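Local coordinates for protein V-type ATP synthase alpha chain (Nanoarchaeum equitans Kin4-M, PDB 5BN3) that forms the nucleotide-binding A subunit of an archaeal V-type ATP synthase, holding ADP in a P-loop domain of the alpha/beta ATPase family, at residues Y196-I201 / I213-S218; E474-H479 / K515-V520. All blocks are in the same frame, centred on the assembly; numbering follows the deposited sequence.

Interaction 1 of 2, residues Y196-I201 / I213-S218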
loop_
_atom_site.group_PDB
_atom_site.type_symbol
_atom_site.label_atom_id
_atom_site.label_comp_id
_atom_site.label_asym_id
_atom_site.label_seq_id
_atom_site.Cartn_x
_atom_site.Cartn_y
_atom_site.Cartn_z
ATOM N N TYR A 196 -4.598 6.420 41.970
ATOM C CA TYR A 196 -4.611 4.968 42.040
ATOM C C TYR A 196 -4.097 4.550 43.409
ATOM O O TYR A 196 -3.372 5.298 44.066
ATOM C CB TYR A 196 -3.769 4.365 40.921
ATOM C CG TYR A 196 -4.379 4.572 39.558
ATOM C CD1 TYR A 196 -5.740 4.392 39.357
ATOM C CD2 TYR A 196 -3.602 4.964 38.479
ATOM C CE1 TYR A 196 -6.308 4.583 38.114
ATOM C CE2 TYR A 196 -4.163 5.159 37.232
ATOM C CZ TYR A 196 -5.518 4.966 37.058
ATOM O OH TYR A 196 -6.089 5.156 35.823
ATOM N N ASN A 197 -4.473 3.353 43.833
ATOM C CA ASN A 197 -4.387 2.988 45.232
ATOM C C ASN A 197 -4.034 1.521 45.390
ATOM O O ASN A 197 -3.235 1.135 46.246
ATOM C CB ASN A 197 -5.759 3.248 45.858
ATOM C CG ASN A 197 -5.792 2.977 47.341
ATOM O OD1 ASN A 197 -4.764 3.012 48.016
ATOM N ND2 ASN A 197 -6.984 2.718 47.863
ATOM N N TYR A 198 -4.627 0.713 44.523
ATOM C CA TYR A 198 -4.740 -0.713 44.753
ATOM C C TYR A 198 -4.797 -1.429 43.410
ATOM O O TYR A 198 -5.465 -0.963 42.486
ATOM C CB TYR A 198 -6.035 -0.951 45.522
ATOM C CG TYR A 198 -6.101 -2.231 46.307
ATOM C CD1 TYR A 198 -5.640 -2.288 47.615
ATOM C CD2 TYR A 198 -6.656 -3.375 45.757
ATOM C CE1 TYR A 198 -5.714 -3.456 48.345
ATOM C CE2 TYR A 198 -6.735 -4.547 46.477
ATOM C CZ TYR A 198 -6.262 -4.582 47.770
ATOM O OH TYR A 198 -6.342 -5.752 48.488
ATOM N N PRO A 199 -4.097 -2.565 43.296
ATOM C CA PRO A 199 -4.069 -3.282 42.018
ATOM C C PRO A 199 -5.421 -3.897 41.670
ATOM O O PRO A 199 -6.197 -4.224 42.568
ATOM C CB PRO A 199 -3.038 -4.390 42.260
ATOM C CG PRO A 199 -3.042 -4.594 43.741
ATOM C CD PRO A 199 -3.288 -3.234 44.330
ATOM N N PHE A 200 -5.694 -4.031 40.376
ATOM C CA PHE A 200 -6.873 -4.739 39.903
ATOM C C PHE A 200 -6.515 -6.219 39.780
ATOM O O PHE A 200 -5.835 -6.623 38.836
ATOM C CB PHE A 200 -7.313 -4.171 38.550
ATOM C CG PHE A 200 -8.500 -4.868 37.946
ATOM C CD1 PHE A 200 -9.737 -4.832 38.571
ATOM C CD2 PHE A 200 -8.384 -5.537 36.734
ATOM C CE1 PHE A 200 -10.833 -5.464 38.010
ATOM C CE2 PHE A 200 -9.477 -6.170 36.166
ATOM C CZ PHE A 200 -10.704 -6.134 36.804
ATOM N N ILE A 201 -6.954 -7.019 40.749
ATOM C CA ILE A 201 -6.633 -8.446 40.766
ATOM C C ILE A 201 -7.641 -9.241 39.935
ATOM O O ILE A 201 -8.827 -9.285 40.261
ATOM C CB ILE A 201 -6.587 -9.006 42.201
ATOM C CG1 ILE A 201 -5.634 -8.177 43.070
ATOM C CG2 ILE A 201 -6.171 -10.470 42.187
ATOM C CD1 ILE A 201 -4.193 -8.195 42.598
ATOM N N ILE A 213 -2.928 -3.599 36.118
ATOM C CA ILE A 213 -3.400 -2.225 36.194
ATOM C C ILE A 213 -3.983 -1.980 37.579
ATOM O O ILE A 213 -4.203 -2.921 38.345
ATOM C CB ILE A 213 -4.483 -1.916 35.138
ATOM C CG1 ILE A 213 -5.691 -2.839 35.304
ATOM C CG2 ILE A 213 -3.920 -2.048 33.750
ATOM C CD1 ILE A 213 -6.819 -2.540 34.322
ATOM N N ALA A 214 -4.245 -0.720 37.897
ATOM C CA ALA A 214 -4.858 -0.386 39.177
ATOM C C ALA A 214 -6.377 -0.407 39.053
ATOM O O ALA A 214 -6.912 -0.329 37.942
ATOM C CB ALA A 214 -4.389 0.973 39.641
ATOM N N LYS A 215 -7.067 -0.516 40.188
ATOM C CA LYS A 215 -8.520 -0.374 40.205
ATOM C C LYS A 215 -8.886 1.016 39.713
ATOM O O LYS A 215 -8.392 2.018 40.238
ATOM C CB LYS A 215 -9.083 -0.570 41.616
ATOM C CG LYS A 215 -9.319 -2.015 42.018
ATOM C CD LYS A 215 -10.351 -2.095 43.139
ATOM C CE LYS A 215 -10.560 -3.522 43.609
ATOM N NZ LYS A 215 -10.903 -4.436 42.488
ATOM N N GLY A 216 -9.753 1.076 38.710
ATOM C CA GLY A 216 -10.118 2.342 38.107
ATOM C C GLY A 216 -9.287 2.619 36.871
ATOM O O GLY A 216 -9.461 3.643 36.214
ATOM N N GLY A 217 -8.377 1.704 36.552
ATOM C CA GLY A 217 -7.553 1.844 35.365
ATOM C C GLY A 217 -8.246 1.326 34.117
ATOM O O GLY A 217 -9.441 1.030 34.134
ATOM N N SER A 218 -7.497 1.226 33.027
ATOM C CA SER A 218 -8.035 0.695 31.783
ATOM C C SER A 218 -6.960 -0.058 31.013
ATOM O O SER A 218 -5.772 0.226 31.162
ATOM C CB SER A 218 -8.621 1.816 30.922
ATOM O OG SER A 218 -7.664 2.832 30.686
HETATM O O HOH W 1 -8.752 4.958 34.118
HETATM O O HOH W 2 -6.595 2.069 42.623
HETATM O O HOH W 3 -8.621 -5.930 42.853
HETATM O O HOH W 4 -4.573 -6.121 36.443
#

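Interaction 2 of 2, residues E474-H479 / K515-V520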
loop_
_atom_site.group_PDB
_atom_site.type_symbol
_atom_site.label_atom_id
_atom_site.label_comp_id
_atom_site.label_asym_id
_atom_site.label_seq_id
_atom_site.Cartn_x
_atom_site.Cartn_y
_atom_site.Cartn_z
ATOM N N GLU A 474 23.919 -20.411 28.704
ATOM C CA GLU A 474 22.878 -19.948 27.791
ATOM C C GLU A 474 21.666 -20.876 27.834
ATOM O O GLU A 474 20.526 -20.415 27.878
ATOM C CB GLU A 474 23.424 -19.850 26.361
ATOM C CG GLU A 474 24.390 -18.694 26.134
ATOM C CD GLU A 474 25.241 -18.871 24.887
ATOM O OE1 GLU A 474 25.228 -19.978 24.305
ATOM O OE2 GLU A 474 25.927 -17.904 24.492
ATOM N N LYS A 475 21.921 -22.183 27.827
ATOM C CA LYS A 475 20.857 -23.186 27.873
ATOM C C LYS A 475 19.956 -23.051 29.098
ATOM O O LYS A 475 18.776 -23.399 29.043
ATOM C CB LYS A 475 21.444 -24.601 27.830
ATOM C CG LYS A 475 21.899 -25.061 26.454
ATOM C CD LYS A 475 22.324 -26.523 26.496
ATOM C CE LYS A 475 22.887 -26.988 25.163
ATOM N NZ LYS A 475 23.365 -28.398 25.235
ATOM N N ILE A 476 20.510 -22.550 30.198
ATOM C CA ILE A 476 19.747 -22.386 31.432
ATOM C C ILE A 476 18.599 -21.389 31.258
ATOM O O ILE A 476 17.586 -21.471 31.951
ATOM C CB ILE A 476 20.654 -21.971 32.627
ATOM C CG1 ILE A 476 19.893 -22.086 33.954
ATOM C CG2 ILE A 476 21.218 -20.571 32.429
ATOM C CD1 ILE A 476 20.540 -21.351 35.117
ATOM N N TYR A 477 18.751 -20.458 30.321
ATOM C CA TYR A 477 17.702 -19.479 30.053
ATOM C C TYR A 477 16.549 -20.100 29.268
ATOM O O TYR A 477 15.389 -19.732 29.452
ATOM C CB TYR A 477 18.274 -18.255 29.328
ATOM C CG TYR A 477 19.133 -17.388 30.219
ATOM C CD1 TYR A 477 18.560 -16.604 31.209
ATOM C CD2 TYR A 477 20.513 -17.357 30.077
ATOM C CE1 TYR A 477 19.333 -15.811 32.032
ATOM C CE2 TYR A 477 21.297 -16.565 30.897
ATOM C CZ TYR A 477 20.700 -15.795 31.873
ATOM O OH TYR A 477 21.467 -15.003 32.696
ATOM N N LEU A 478 16.876 -21.050 28.396
ATOM C CA LEU A 478 15.863 -21.800 27.667
ATOM C C LEU A 478 15.137 -22.736 28.630
ATOM O O LEU A 478 13.946 -23.007 28.476
ATOM C CB LEU A 478 16.507 -22.605 26.537
ATOM C CG LEU A 478 17.476 -21.838 25.633
ATOM C CD1 LEU A 478 18.031 -22.727 24.528
ATOM C CD2 LEU A 478 16.800 -20.614 25.045
ATOM N N HIS A 479 15.870 -23.220 29.627
ATOM C CA HIS A 479 15.323 -24.115 30.638
ATOM C C HIS A 479 14.338 -23.377 31.539
ATOM O O HIS A 479 13.192 -23.798 31.697
ATOM C CB HIS A 479 16.455 -24.706 31.478
ATOM C CG HIS A 479 16.016 -25.770 32.427
ATOM N ND1 HIS A 479 15.407 -26.940 32.011
ATOM C CD2 HIS A 479 16.098 -25.859 33.777
ATOM C CE1 HIS A 479 15.133 -27.690 33.057
ATOM N NE2 HIS A 479 15.545 -27.055 34.146
ATOM N N LYS A 515 13.301 -20.220 43.605
ATOM C CA LYS A 515 14.108 -21.093 44.450
ATOM C C LYS A 515 14.831 -22.147 43.617
ATOM O O LYS A 515 15.985 -22.478 43.883
ATOM C CB LYS A 515 13.233 -21.760 45.517
ATOM C CG LYS A 515 14.001 -22.583 46.541
ATOM C CD LYS A 515 13.063 -23.231 47.557
ATOM C CE LYS A 515 12.451 -22.212 48.510
ATOM N NZ LYS A 515 13.420 -21.729 49.534
ATOM N N TYR A 516 14.145 -22.671 42.605
ATOM C CA TYR A 516 14.754 -23.615 41.678
ATOM C C TYR A 516 15.872 -22.932 40.901
ATOM O O TYR A 516 16.925 -23.519 40.666
ATOM C CB TYR A 516 13.702 -24.165 40.712
ATOM C CG TYR A 516 14.248 -25.123 39.674
ATOM C CD1 TYR A 516 14.550 -26.436 40.006
ATOM C CD2 TYR A 516 14.448 -24.719 38.360
ATOM C CE1 TYR A 516 15.045 -27.317 39.063
ATOM C CE2 TYR A 516 14.943 -25.595 37.410
ATOM C CZ TYR A 516 15.238 -26.893 37.768
ATOM O OH TYR A 516 15.730 -27.774 36.834
ATOM N N TYR A 517 15.629 -21.681 40.519
ATOM C CA TYR A 517 16.562 -20.899 39.712
ATOM C C TYR A 517 17.892 -20.658 40.418
ATOM O O TYR A 517 18.954 -20.887 39.839
ATOM C CB TYR A 517 15.924 -19.559 39.336
ATOM C CG TYR A 517 16.760 -18.690 38.422
ATOM C CD1 TYR A 517 17.409 -19.225 37.320
ATOM C CD2 TYR A 517 16.876 -17.328 38.649
ATOM C CE1 TYR A 517 18.163 -18.431 36.481
ATOM C CE2 TYR A 517 17.625 -16.523 37.812
ATOM C CZ TYR A 517 18.267 -17.082 36.731
ATOM O OH TYR A 517 19.018 -16.295 35.892
ATOM N N VAL A 518 17.829 -20.193 41.663
ATOM C CA VAL A 518 19.038 -19.892 42.426
ATOM C C VAL A 518 19.866 -21.149 42.698
ATOM O O VAL A 518 21.092 -21.082 42.806
ATOM C CB VAL A 518 18.722 -19.163 43.757
ATOM C CG1 VAL A 518 17.992 -17.859 43.494
ATOM C CG2 VAL A 518 17.897 -20.042 44.674
ATOM N N THR A 519 19.193 -22.291 42.798
ATOM C CA THR A 519 19.865 -23.566 43.017
ATOM C C THR A 519 20.604 -24.033 41.764
ATOM O O THR A 519 21.782 -24.390 41.825
ATOM C CB THR A 519 18.866 -24.654 43.445
ATOM O OG1 THR A 519 18.250 -24.276 44.682
ATOM C CG2 THR A 519 19.572 -25.989 43.616
ATOM N N VAL A 520 19.902 -24.028 40.633
ATOM C CA VAL A 520 20.474 -24.446 39.355
ATOM C C VAL A 520 21.697 -23.610 38.972
ATOM O O VAL A 520 22.699 -24.143 38.496
ATOM C CB VAL A 520 19.415 -24.396 38.228
ATOM C CG1 VAL A 520 20.045 -24.684 36.881
ATOM C CG2 VAL A 520 18.312 -25.396 38.506
#

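Interaction 1 of 2, residues Y196-I201 / I213-S218
Pro199 and Ala214 meet in a single backbone bridge that ties the loop after strand 192-193 to the loop leading into strand 218-222, beside the mixed sheet of the nucleotide-binding domain. Two hydrogen bonds frame it: Lys215 N bonds to Tyr198 O at 2.8 Å, and Phe200 N to Ile213 O at the same length. From Ala214 the chain reverses in a type II beta turn closed by Gly217 N on Ala214 O, whose third position is Gly216, a residue with a positive phi of 96°.

The Tyr196 ring follows this turn: CG packs 3.6 Å from Ala214 CB, and OH reaches 3.6 Å from Gly217 CA. Water 1 links that hydroxyl to Gly216 O. On the Phe200 side, CB lies 3.9 Å from Ile213 CG1, the two side chains running side by side. Lys215 bends at its last torsion (chi4 -54°), which brings NZ to the edge of the Phe200 ring, 4.1 Å from CD1. The ammonium is held by Asp241 O and by water 3, which also joins Pro199 O and Ile201 N. Gly216 N bonds to Thr374 OG1 and Lys215 touches Ser372, both residues of a magnesium site. Helix 427-437 packs on Pro199 and Ala214. Main-chain groups and waters supply most of the polar bonding; the Lys215 ammonium and Tyr196 hydroxyl are the side-chain exceptions.

Interaction 2 of 2, residues E474-H479 / K515-V520
Ile476 reaches from helix 472-489 toward Tyr517 and Val520 of helix 503-523. Its CB points at the opposing helix, and CG1 stands anti to the backbone N (chi1 -168°). CG1 meets Val520 CG1 at 3.9 Å. The tip, CD1, lies between two partners, touching Val520 CG1 at 3.8 Å and Tyr517 CE1 at 4.0 Å. The Ile476 and Val520 side chains pass each other antiparallel, whereas Tyr517 crosses the isoleucine at about a right angle.

The two helices run antiparallel, their local axes inclined at 164° and 11.8 Å apart, within the helical C-terminal domain of V- and A-type ATP synthases. At that separation the backbones stay well apart, and side chains alone bridge the interval. Helix 441-458 lies against one flank, where it touches both Tyr477 and Tyr517. There the Tyr517 hydroxyl comes 3.9 Å from Tyr477 CE1.

On the flank facing helix 537-542, His479 and Tyr516 form the polar link between the segments. Both side chains leave their helices with CG anti to the backbone N (chi1 -173° in His479) and cross at about a right angle. NE2 of His479 and OH of Tyr516 are 2.8 Å apart in a hydrogen bond that either group could donate. The hydroxyl sits near the imidazole plane, at its edge, and NE2 is likewise near the plane of the phenol ring. The rings meet rim to rim, with neither over the other's face. Within helix 503-523, Val520 CG2 rests against one face of the Tyr516 ring, offset toward the rim. His538 of helix 537-542 packs edge-to-face with His479.

How the interactions relate
Interaction 1 comes first along the chain and closes before interaction 2 opens. Their centres lie 33 Å apart and their nearest atoms about 21 Å, so the two do not touch. Interaction 1 joins loops that flank helix 205-210 and leads directly into strand 218-222, part of the mixed sheet of the nucleotide-binding domain. Interaction 2 pairs helices 472-489 and 503-523, far out from the centre of the chain in the C-terminal helical domain. Helix 427-437, against which interaction 1 packs, precedes helix 441-458, which touches interaction 2; consecutive helices thus lead from the surroundings of the contact beside the nucleotide-binding sheet to those of the contact in the C-terminal helices.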